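Local coordinates for protein N-acetylglucosaminidase (Paenibacillus barengoltzii, PDB 6INX) that hydrolyses N-acetylglucosamine-containing glycans as a family 18 glycoside hydrolase, probably by a substrate-assisted mechanism, at residues G196-L201 with A235-M240; K287-F292 with E303-Y308; I65-G70 with Y101-V106. All coordinates share one frame; numbering follows the deposited sequence.

Contact 1: residues G196-L201 with A235-M240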
loop_
_atom_site.group_PDB
_atom_site.type_symbol
_atom_site.label_atom_id
_atom_site.label_comp_id
_atom_site.label_asym_id
_atom_site.label_seq_id
_atom_site.Cartn_x
_atom_site.Cartn_y
_atom_site.Cartn_z
ATOM N N GLY A 196 -10.160 6.360 2.693
ATOM C CA GLY A 196 -10.678 5.352 1.792
ATOM C C GLY A 196 -11.529 4.372 2.572
ATOM O O GLY A 196 -11.769 4.548 3.763
ATOM N N HIS A 197 -11.968 3.334 1.875
ATOM C CA HIS A 197 -12.871 2.361 2.477
ATOM C C HIS A 197 -12.070 1.310 3.231
ATOM O O HIS A 197 -11.155 0.706 2.668
ATOM C CB HIS A 197 -13.648 1.672 1.361
ATOM C CG HIS A 197 -14.441 2.613 0.509
ATOM N ND1 HIS A 197 -15.401 3.452 1.030
ATOM C CD2 HIS A 197 -14.408 2.854 -0.823
ATOM C CE1 HIS A 197 -15.933 4.168 0.053
ATOM N NE2 HIS A 197 -15.349 3.821 -1.083
ATOM N N HIS A 198 -12.449 1.038 4.481
ATOM C CA HIS A 198 -11.674 0.084 5.270
ATOM C C HIS A 198 -12.107 -1.358 5.068
ATOM O O HIS A 198 -11.345 -2.274 5.395
ATOM C CB HIS A 198 -11.601 0.518 6.750
ATOM C CG HIS A 198 -12.674 -0.046 7.635
ATOM N ND1 HIS A 198 -12.484 -1.168 8.411
ATOM C CD2 HIS A 198 -13.902 0.428 7.958
ATOM C CE1 HIS A 198 -13.567 -1.396 9.132
ATOM N NE2 HIS A 198 -14.445 -0.442 8.874
ATOM N N THR A 199 -13.299 -1.577 4.519
ATOM C CA THR A 199 -13.855 -2.917 4.421
ATOM C C THR A 199 -14.615 -3.078 3.100
ATOM O O THR A 199 -15.676 -3.704 3.031
ATOM C CB THR A 199 -14.635 -3.260 5.696
ATOM O OG1 THR A 199 -14.998 -4.646 5.712
ATOM C CG2 THR A 199 -15.865 -2.365 5.891
ATOM N N ASN A 200 -14.030 -2.550 2.025
ATOM C CA ASN A 200 -14.705 -2.464 0.734
ATOM C C ASN A 200 -14.692 -3.781 -0.035
ATOM O O ASN A 200 -13.659 -4.441 -0.164
ATOM C CB ASN A 200 -14.054 -1.386 -0.142
ATOM C CG ASN A 200 -12.532 -1.554 -0.288
ATOM O OD1 ASN A 200 -11.808 -1.787 0.698
ATOM N ND2 ASN A 200 -12.036 -1.404 -1.525
ATOM N N LEU A 201 -15.854 -4.125 -0.596
ATOM C CA LEU A 201 -15.957 -5.304 -1.441
ATOM C C LEU A 201 -15.050 -5.206 -2.669
ATOM O O LEU A 201 -14.308 -6.143 -2.976
ATOM C CB LEU A 201 -17.420 -5.519 -1.846
ATOM C CG LEU A 201 -17.649 -6.751 -2.716
ATOM C CD1 LEU A 201 -17.132 -7.999 -2.015
ATOM C CD2 LEU A 201 -19.133 -6.897 -3.040
ATOM N N ALA A 235 -17.219 -5.747 8.958
ATOM C CA ALA A 235 -16.877 -4.954 10.126
ATOM C C ALA A 235 -18.135 -4.294 10.659
ATOM O O ALA A 235 -18.850 -3.623 9.911
ATOM C CB ALA A 235 -15.847 -3.884 9.767
ATOM N N PHE A 236 -18.389 -4.466 11.955
ATOM C CA PHE A 236 -19.487 -3.786 12.636
ATOM C C PHE A 236 -19.058 -2.449 13.243
ATOM O O PHE A 236 -19.657 -1.988 14.226
ATOM C CB PHE A 236 -20.090 -4.697 13.715
ATOM C CG PHE A 236 -20.866 -5.885 13.192
ATOM C CD1 PHE A 236 -20.883 -6.234 11.851
ATOM C CD2 PHE A 236 -21.574 -6.680 14.088
ATOM C CE1 PHE A 236 -21.613 -7.340 11.410
ATOM C CE2 PHE A 236 -22.301 -7.778 13.650
ATOM C CZ PHE A 236 -22.314 -8.112 12.328
ATOM N N TYR A 237 -18.045 -1.802 12.668
ATOM C CA TYR A 237 -17.491 -0.563 13.211
ATOM C C TYR A 237 -16.816 0.174 12.062
ATOM O O TYR A 237 -16.606 -0.383 10.979
ATOM C CB TYR A 237 -16.465 -0.849 14.326
ATOM C CG TYR A 237 -15.260 -1.536 13.741
ATOM C CD1 TYR A 237 -15.270 -2.902 13.520
ATOM C CD2 TYR A 237 -14.145 -0.806 13.320
ATOM C CE1 TYR A 237 -14.202 -3.546 12.921
ATOM C CE2 TYR A 237 -13.070 -1.440 12.731
ATOM C CZ TYR A 237 -13.110 -2.805 12.532
ATOM O OH TYR A 237 -12.059 -3.433 11.928
ATOM N N SER A 238 -16.428 1.417 12.330
ATOM C CA SER A 238 -15.884 2.298 11.309
ATOM C C SER A 238 -14.403 2.596 11.515
ATOM O O SER A 238 -13.843 2.426 12.596
ATOM C CB SER A 238 -16.661 3.618 11.275
ATOM O OG SER A 238 -16.464 4.385 12.454
ATOM N N ARG A 239 -13.780 3.080 10.440
ATOM C CA ARG A 239 -12.495 3.761 10.496
ATOM C C ARG A 239 -12.732 5.213 10.108
ATOM O O ARG A 239 -13.621 5.511 9.308
ATOM C CB ARG A 239 -11.494 3.121 9.517
ATOM C CG ARG A 239 -10.855 1.819 10.027
ATOM C CD ARG A 239 -9.753 2.108 11.026
ATOM N NE ARG A 239 -9.296 0.892 11.692
ATOM C CZ ARG A 239 -8.259 0.843 12.516
ATOM N NH1 ARG A 239 -7.542 1.933 12.770
ATOM N NH2 ARG A 239 -7.934 -0.308 13.086
ATOM N N MET A 240 -11.962 6.125 10.702
ATOM C CA MET A 240 -12.291 7.542 10.615
ATOM C C MET A 240 -11.035 8.383 10.474
ATOM O O MET A 240 -10.042 8.148 11.163
ATOM C CB MET A 240 -13.048 7.969 11.880
ATOM C CG MET A 240 -13.386 9.448 11.946
ATOM S SD MET A 240 -14.405 9.838 13.397
ATOM C CE MET A 240 -13.232 9.543 14.709
#
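The imidazole of His198 is clamped between two aliphatic groups. Arg239 CG sits over one face, 3.5 Å from His198 CG, in a CH-pi contact offset toward the rim. The opposite face is met by CG2 of the adjacent Thr199. At the edge, His198 NE2 donates to Tyr237 O at 3.0 Å. The acceptor lies close to the ring plane, and the N-H...O angle is 150°. The Tyr237 ring turns one face to His198 NE2, and the closest ring atoms are His198 CE1 and Tyr237 CE2, 3.6 Å apart. The two ring planes are inclined at 42°, an oblique pairing. Ala235 CB comes in obliquely, 3.4 Å from His198 CE1. This is where TIM-barrel strand 230-235 gives way to strand 237-241 of the inserted antiparallel sheet. The loop after barrel strand 179-183 packs against that junction. His198 ND1 is hydrogen-bonded to Asp186 N, so both ring nitrogens are held and the ring rotation is fixed. The Asp186 carboxylate hydrogen-bonds Tyr237 OH and forms a salt bridge with Arg239 NE. Arg239 CG is anti to the carbonyl carbon (chi1 -79°), which puts it over the imidazole. The bend at chi2 then turns the chain off, and NH1 reaches Gly259 O.

Contact 2: residues K287-F292 with E303-Y308; sequences KAPYLF and EMSIRY
A beta hairpin of the antiparallel sheet inserted between strands 230-235 and 320-324 packs against the start of helix 303-316. Lys287 lies at the turn of the hairpin, in a G1 beta bulge, with Lys287 and Ala288 opposite Asp283. The left-handed helical backbone of Lys287 fits the first position of the bulge. The aliphatic chain of Lys287 runs over one face of the Tyr308 ring. CD stands almost over the ring centre in a CH-pi contact, 3.9 Å from the Tyr308 centroid and 11° off the normal. Lys287 CE reaches further out, 3.8 Å from Tyr308 CE1. The bend at chi2 (-56°) helps lay the chain along the ring. Beyond the ring the two polar ends share a water, 3.0 Å from Lys287 NZ and 2.9 Å from Tyr308 OH. Lys287 NZ is also hydrogen-bonded to Glu284 O. One helical turn back, Ser305 CB rests 3.4 Å from Lys287 O and 3.9 Å from Pro289 CD. Ser305 OG is hydrogen-bonded to Asp301 OD1 and Asp302 N. No direct hydrogen bond joins the two segments. This layout is consistent with the small insertion domain that some family 18 enzymes carry between the seventh and eighth strands of the TIM barrel.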
loop_
_atom_site.group_PDB
_atom_site.type_symbol
_atom_site.label_atom_id
_atom_site.label_comp_id
_atom_site.label_asym_id
_atom_site.label_seq_id
_atom_site.Cartn_x
_atom_site.Cartn_y
_atom_site.Cartn_z
ATOM N N LYS A 287 -18.956 -0.734 -3.768
ATOM C CA LYS A 287 -20.088 -1.269 -2.998
ATOM C C LYS A 287 -19.927 -1.010 -1.497
ATOM O O LYS A 287 -20.064 -1.913 -0.666
ATOM C CB LYS A 287 -20.365 -2.752 -3.290
ATOM C CG LYS A 287 -20.491 -3.147 -4.764
ATOM C CD LYS A 287 -21.551 -2.342 -5.493
ATOM C CE LYS A 287 -21.689 -2.830 -6.934
ATOM N NZ LYS A 287 -22.447 -1.869 -7.787
ATOM N N ALA A 288 -19.644 0.245 -1.145
ATOM C CA ALA A 288 -19.377 0.612 0.239
ATOM C C ALA A 288 -19.997 1.954 0.602
ATOM O O ALA A 288 -19.954 2.898 -0.205
ATOM C CB ALA A 288 -17.862 0.674 0.505
ATOM N N PRO A 289 -20.561 2.077 1.803
ATOM C CA PRO A 289 -21.056 3.370 2.270
ATOM C C PRO A 289 -19.983 4.153 3.006
ATOM O O PRO A 289 -19.044 3.598 3.580
ATOM C CB PRO A 289 -22.157 2.950 3.250
ATOM C CG PRO A 289 -21.541 1.745 3.947
ATOM C CD PRO A 289 -20.794 1.014 2.803
ATOM N N TYR A 290 -20.140 5.472 2.997
ATOM C CA TYR A 290 -19.242 6.343 3.741
ATOM C C TYR A 290 -19.991 7.598 4.164
ATOM O O TYR A 290 -20.993 7.973 3.552
ATOM C CB TYR A 290 -17.956 6.670 2.965
ATOM C CG TYR A 290 -18.124 7.372 1.629
ATOM C CD1 TYR A 290 -18.519 6.666 0.501
ATOM C CD2 TYR A 290 -17.813 8.715 1.486
ATOM C CE1 TYR A 290 -18.643 7.296 -0.737
ATOM C CE2 TYR A 290 -17.928 9.361 0.254
ATOM C CZ TYR A 290 -18.344 8.638 -0.850
ATOM O OH TYR A 290 -18.455 9.286 -2.067
ATOM N N LEU A 291 -19.493 8.244 5.221
ATOM C CA LEU A 291 -20.084 9.464 5.757
ATOM C C LEU A 291 -19.078 10.598 5.664
ATOM O O LEU A 291 -17.878 10.393 5.865
ATOM C CB LEU A 291 -20.455 9.301 7.229
ATOM C CG LEU A 291 -21.301 8.092 7.601
ATOM C CD1 LEU A 291 -21.653 8.154 9.087
ATOM C CD2 LEU A 291 -22.560 8.046 6.758
ATOM N N PHE A 292 -19.571 11.797 5.374
ATOM C CA PHE A 292 -18.719 12.973 5.355
ATOM C C PHE A 292 -19.556 14.178 5.738
ATOM O O PHE A 292 -20.686 14.322 5.266
ATOM C CB PHE A 292 -18.120 13.193 3.960
ATOM C CG PHE A 292 -16.991 14.183 3.933
ATOM C CD1 PHE A 292 -15.918 14.047 4.791
ATOM C CD2 PHE A 292 -16.991 15.237 3.029
ATOM C CE1 PHE A 292 -14.867 14.949 4.769
ATOM C CE2 PHE A 292 -15.926 16.136 2.988
ATOM C CZ PHE A 292 -14.868 15.985 3.858
ATOM N N GLU A 303 -26.071 -2.702 6.100
ATOM C CA GLU A 303 -26.830 -3.817 5.539
ATOM C C GLU A 303 -26.669 -3.902 4.024
ATOM O O GLU A 303 -26.700 -5.002 3.456
ATOM C CB GLU A 303 -28.311 -3.700 5.918
ATOM C CG GLU A 303 -28.571 -3.651 7.420
ATOM C CD GLU A 303 -28.658 -2.233 7.965
ATOM O OE1 GLU A 303 -27.813 -1.377 7.609
ATOM O OE2 GLU A 303 -29.587 -1.965 8.749
ATOM N N MET A 304 -26.471 -2.762 3.362
ATOM C CA MET A 304 -26.336 -2.733 1.906
ATOM C C MET A 304 -25.017 -3.368 1.459
ATOM O O MET A 304 -24.995 -4.241 0.583
ATOM C CB MET A 304 -26.443 -1.280 1.430
ATOM C CG MET A 304 -26.645 -1.051 -0.057
ATOM S SD MET A 304 -26.951 0.707 -0.405
ATOM C CE MET A 304 -28.619 0.906 0.219
ATOM N N SER A 305 -23.903 -2.957 2.064
ATOM C CA SER A 305 -22.626 -3.556 1.691
ATOM C C SER A 305 -22.552 -5.022 2.113
ATOM O O SER A 305 -21.979 -5.849 1.397
ATOM C CB SER A 305 -21.467 -2.745 2.277
ATOM O OG SER A 305 -21.529 -2.668 3.693
ATOM N N ILE A 306 -23.154 -5.367 3.255
ATOM C CA ILE A 306 -23.185 -6.762 3.674
ATOM C C ILE A 306 -23.951 -7.623 2.666
ATOM O O ILE A 306 -23.505 -8.721 2.312
ATOM C CB ILE A 306 -23.725 -6.883 5.110
ATOM C CG1 ILE A 306 -22.667 -6.399 6.109
ATOM C CG2 ILE A 306 -24.149 -8.315 5.420
ATOM C CD1 ILE A 306 -23.199 -6.291 7.541
ATOM N N ARG A 307 -25.100 -7.138 2.156
ATOM C CA ARG A 307 -25.800 -7.932 1.137
ATOM C C ARG A 307 -24.918 -8.151 -0.078
ATOM O O ARG A 307 -24.872 -9.254 -0.629
ATOM C CB ARG A 307 -27.147 -7.310 0.716
ATOM C CG ARG A 307 -27.859 -7.927 -0.540
ATOM C CD ARG A 307 -28.266 -9.337 -0.173
ATOM N NE ARG A 307 -28.981 -10.079 -1.190
ATOM C CZ ARG A 307 -30.282 -10.385 -1.139
ATOM N NH1 ARG A 307 -31.050 -10.010 -0.105
ATOM N NH2 ARG A 307 -30.820 -11.117 -2.134
ATOM N N TYR A 308 -24.204 -7.109 -0.516
ATOM C CA TYR A 308 -23.304 -7.285 -1.650
ATOM C C TYR A 308 -22.204 -8.294 -1.335
ATOM O O TYR A 308 -21.841 -9.107 -2.191
ATOM C CB TYR A 308 -22.701 -5.944 -2.076
ATOM C CG TYR A 308 -23.582 -5.135 -3.009
ATOM C CD1 TYR A 308 -23.729 -5.499 -4.343
ATOM C CD2 TYR A 308 -24.245 -4.001 -2.557
ATOM C CE1 TYR A 308 -24.531 -4.759 -5.203
ATOM C CE2 TYR A 308 -25.052 -3.250 -3.412
ATOM C CZ TYR A 308 -25.189 -3.642 -4.729
ATOM O OH TYR A 308 -25.987 -2.906 -5.588
HETATM O O HOH W 1 -24.533 -0.404 -6.152
#

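Contact 3: residues I65-G70 with Y101-V106; sequences ILLSVG and YALDGV
Strand 64-70 and the start of strand 105-109 pair in parallel at Leu67 and Val106, CA atoms 4.8 Å apart, while the touching parts diverge by 46°. Leu67 N donates to Gly105 O at 3.0 Å, nearly straight at 170°. At the entry to the second strand, Asp104 N donates to Ile65 O at 2.7 Å. The Asp104 side chain adds a return bond: its OD2 accepts from Ile65 N at 2.8 Å through the anti lone pair. Asp104 thus grips both the N-H and the C=O of Ile65. CG of Asp104 is anti to its own carbonyl carbon (chi1 -61°), which sets the carboxylate beside Ile65. The other oxygen, OD1, forms a salt bridge with Arg150. The two are neighbouring parallel strands of the TIM barrel, joined by a beta-alpha-beta crossover through helix 84-100. Asp104 and Gly105 open the DGxDxDxE signature of family 18, which runs on through Asp107 along this barrel strand. Asp107 OD2 is hydrogen-bonded to Ser68 OG, which adds a side-chain tie between the signature and strand 64-70. Leu66 CD2 lies 3.8 Å from Gly105 CA. With no side chain on Gly105, that methyl can lie close over its backbone. Leu103 sends CD1 to 3.9 Å from Leu67 CB, and its CD2 meets Ile65 CG2. Further along, Val69 CG2 touches Val106 CG1 at 3.9 Å. Helix 53-59 lies against Ile65, Ala102 and Leu103.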
loop_
_atom_site.group_PDB
_atom_site.type_symbol
_atom_site.label_atom_id
_atom_site.label_comp_id
_atom_site.label_asym_id
_atom_site.label_seq_id
_atom_site.Cartn_x
_atom_site.Cartn_y
_atom_site.Cartn_z
ATOM N N ILE A 65 -17.804 -23.592 18.390
ATOM C CA ILE A 65 -17.264 -22.549 19.260
ATOM C C ILE A 65 -15.749 -22.673 19.275
ATOM O O ILE A 65 -15.201 -23.663 19.775
ATOM C CB ILE A 65 -17.843 -22.623 20.680
ATOM C CG1 ILE A 65 -19.369 -22.541 20.637
ATOM C CG2 ILE A 65 -17.284 -21.498 21.554
ATOM C CD1 ILE A 65 -20.006 -22.566 22.015
ATOM N N LEU A 66 -15.066 -21.661 18.745
ATOM C CA LEU A 66 -13.610 -21.640 18.693
ATOM C C LEU A 66 -13.053 -20.630 19.689
ATOM O O LEU A 66 -13.670 -19.595 19.973
ATOM C CB LEU A 66 -13.126 -21.260 17.288
ATOM C CG LEU A 66 -13.737 -22.087 16.151
ATOM C CD1 LEU A 66 -13.276 -21.562 14.796
ATOM C CD2 LEU A 66 -13.402 -23.563 16.317
ATOM N N LEU A 67 -11.876 -20.933 20.222
ATOM C CA LEU A 67 -11.139 -19.955 21.011
ATOM C C LEU A 67 -10.176 -19.238 20.079
ATOM O O LEU A 67 -9.293 -19.876 19.493
ATOM C CB LEU A 67 -10.350 -20.648 22.118
ATOM C CG LEU A 67 -9.414 -19.722 22.911
ATOM C CD1 LEU A 67 -10.187 -18.702 23.755
ATOM C CD2 LEU A 67 -8.482 -20.558 23.796
ATOM N N SER A 68 -10.348 -17.928 19.922
ATOM C CA SER A 68 -9.406 -17.158 19.126
ATOM C C SER A 68 -8.236 -16.760 20.010
ATOM O O SER A 68 -8.430 -16.294 21.134
ATOM C CB SER A 68 -10.069 -15.916 18.544
ATOM O OG SER A 68 -9.182 -15.246 17.661
ATOM N N VAL A 69 -7.022 -16.948 19.509
ATOM C CA VAL A 69 -5.805 -16.731 20.286
ATOM C C VAL A 69 -5.009 -15.649 19.587
ATOM O O VAL A 69 -4.610 -15.823 18.433
ATOM C CB VAL A 69 -4.982 -18.022 20.388
ATOM C CG1 VAL A 69 -3.673 -17.762 21.134
ATOM C CG2 VAL A 69 -5.784 -19.112 21.100
ATOM N N GLY A 70 -4.763 -14.543 20.288
ATOM C CA GLY A 70 -3.954 -13.479 19.727
ATOM C C GLY A 70 -4.704 -12.173 19.640
ATOM O O GLY A 70 -5.196 -11.670 20.655
ATOM N N TYR A 101 -12.542 -26.988 28.542
ATOM C CA TYR A 101 -13.761 -26.236 28.286
ATOM C C TYR A 101 -14.471 -26.813 27.073
ATOM O O TYR A 101 -13.902 -27.595 26.308
ATOM C CB TYR A 101 -13.449 -24.753 28.050
ATOM C CG TYR A 101 -12.805 -24.091 29.235
ATOM C CD1 TYR A 101 -13.535 -23.849 30.391
ATOM C CD2 TYR A 101 -11.469 -23.722 29.209
ATOM C CE1 TYR A 101 -12.961 -23.250 31.483
ATOM C CE2 TYR A 101 -10.878 -23.124 30.304
ATOM C CZ TYR A 101 -11.634 -22.889 31.439
ATOM O OH TYR A 101 -11.071 -22.290 32.544
ATOM N N ALA A 102 -15.721 -26.382 26.882
ATOM C CA ALA A 102 -16.544 -26.873 25.787
ATOM C C ALA A 102 -16.197 -26.130 24.505
ATOM O O ALA A 102 -17.065 -25.539 23.856
ATOM C CB ALA A 102 -18.029 -26.721 26.122
ATOM N N LEU A 103 -14.921 -26.140 24.155
ATOM C CA LEU A 103 -14.430 -25.499 22.946
ATOM C C LEU A 103 -14.266 -26.547 21.857
ATOM O O LEU A 103 -13.849 -27.679 22.127
ATOM C CB LEU A 103 -13.083 -24.831 23.216
ATOM C CG LEU A 103 -13.142 -23.615 24.136
ATOM C CD1 LEU A 103 -11.766 -23.260 24.690
ATOM C CD2 LEU A 103 -13.730 -22.430 23.387
ATOM N N ASP A 104 -14.609 -26.170 20.627
ATOM C CA ASP A 104 -14.507 -27.076 19.493
ATOM C C ASP A 104 -13.205 -26.927 18.731
ATOM O O ASP A 104 -12.940 -27.720 17.827
ATOM C CB ASP A 104 -15.692 -26.868 18.551
ATOM C CG ASP A 104 -17.013 -27.161 19.227
ATOM O OD1 ASP A 104 -17.126 -28.258 19.818
ATOM O OD2 ASP A 104 -17.921 -26.301 19.216
ATOM N N GLY A 105 -12.388 -25.946 19.075
ATOM C CA GLY A 105 -11.117 -25.789 18.399
ATOM C C GLY A 105 -10.528 -24.419 18.681
ATOM O O GLY A 105 -10.985 -23.696 19.569
ATOM N N VAL A 106 -9.527 -24.079 17.880
ATOM C CA VAL A 106 -8.736 -22.872 18.069
ATOM C C VAL A 106 -8.667 -22.107 16.759
ATOM O O VAL A 106 -8.460 -22.696 15.691
ATOM C CB VAL A 106 -7.316 -23.214 18.572
ATOM C CG1 VAL A 106 -6.406 -21.980 18.570
ATOM C CG2 VAL A 106 -7.392 -23.823 19.958
#

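How the contacts relate
Contact 3 comes first in the chain; contacts 1 and 2 follow in series. Contacts 1 and 2 are neighbours, their centres 9 Å apart, and both reach the same insertion sheet. They touch directly: His197 ND1 lies 3.7 Å from Ala288 CB, and Leu201 CD2 lies 3.6 Å from Tyr308 O. Contact 3 is on the opposite side of the chain's centre, with its centre 27 Å from that of contact 1 and 31 Å from that of contact 2. The barrel sheet connects contacts 1 and 3, since Ala235 ends one of its strands. Asp107 beside contact 3 and Asp186 beside contact 1 belong to signatures that line the active site in family 18 relatives.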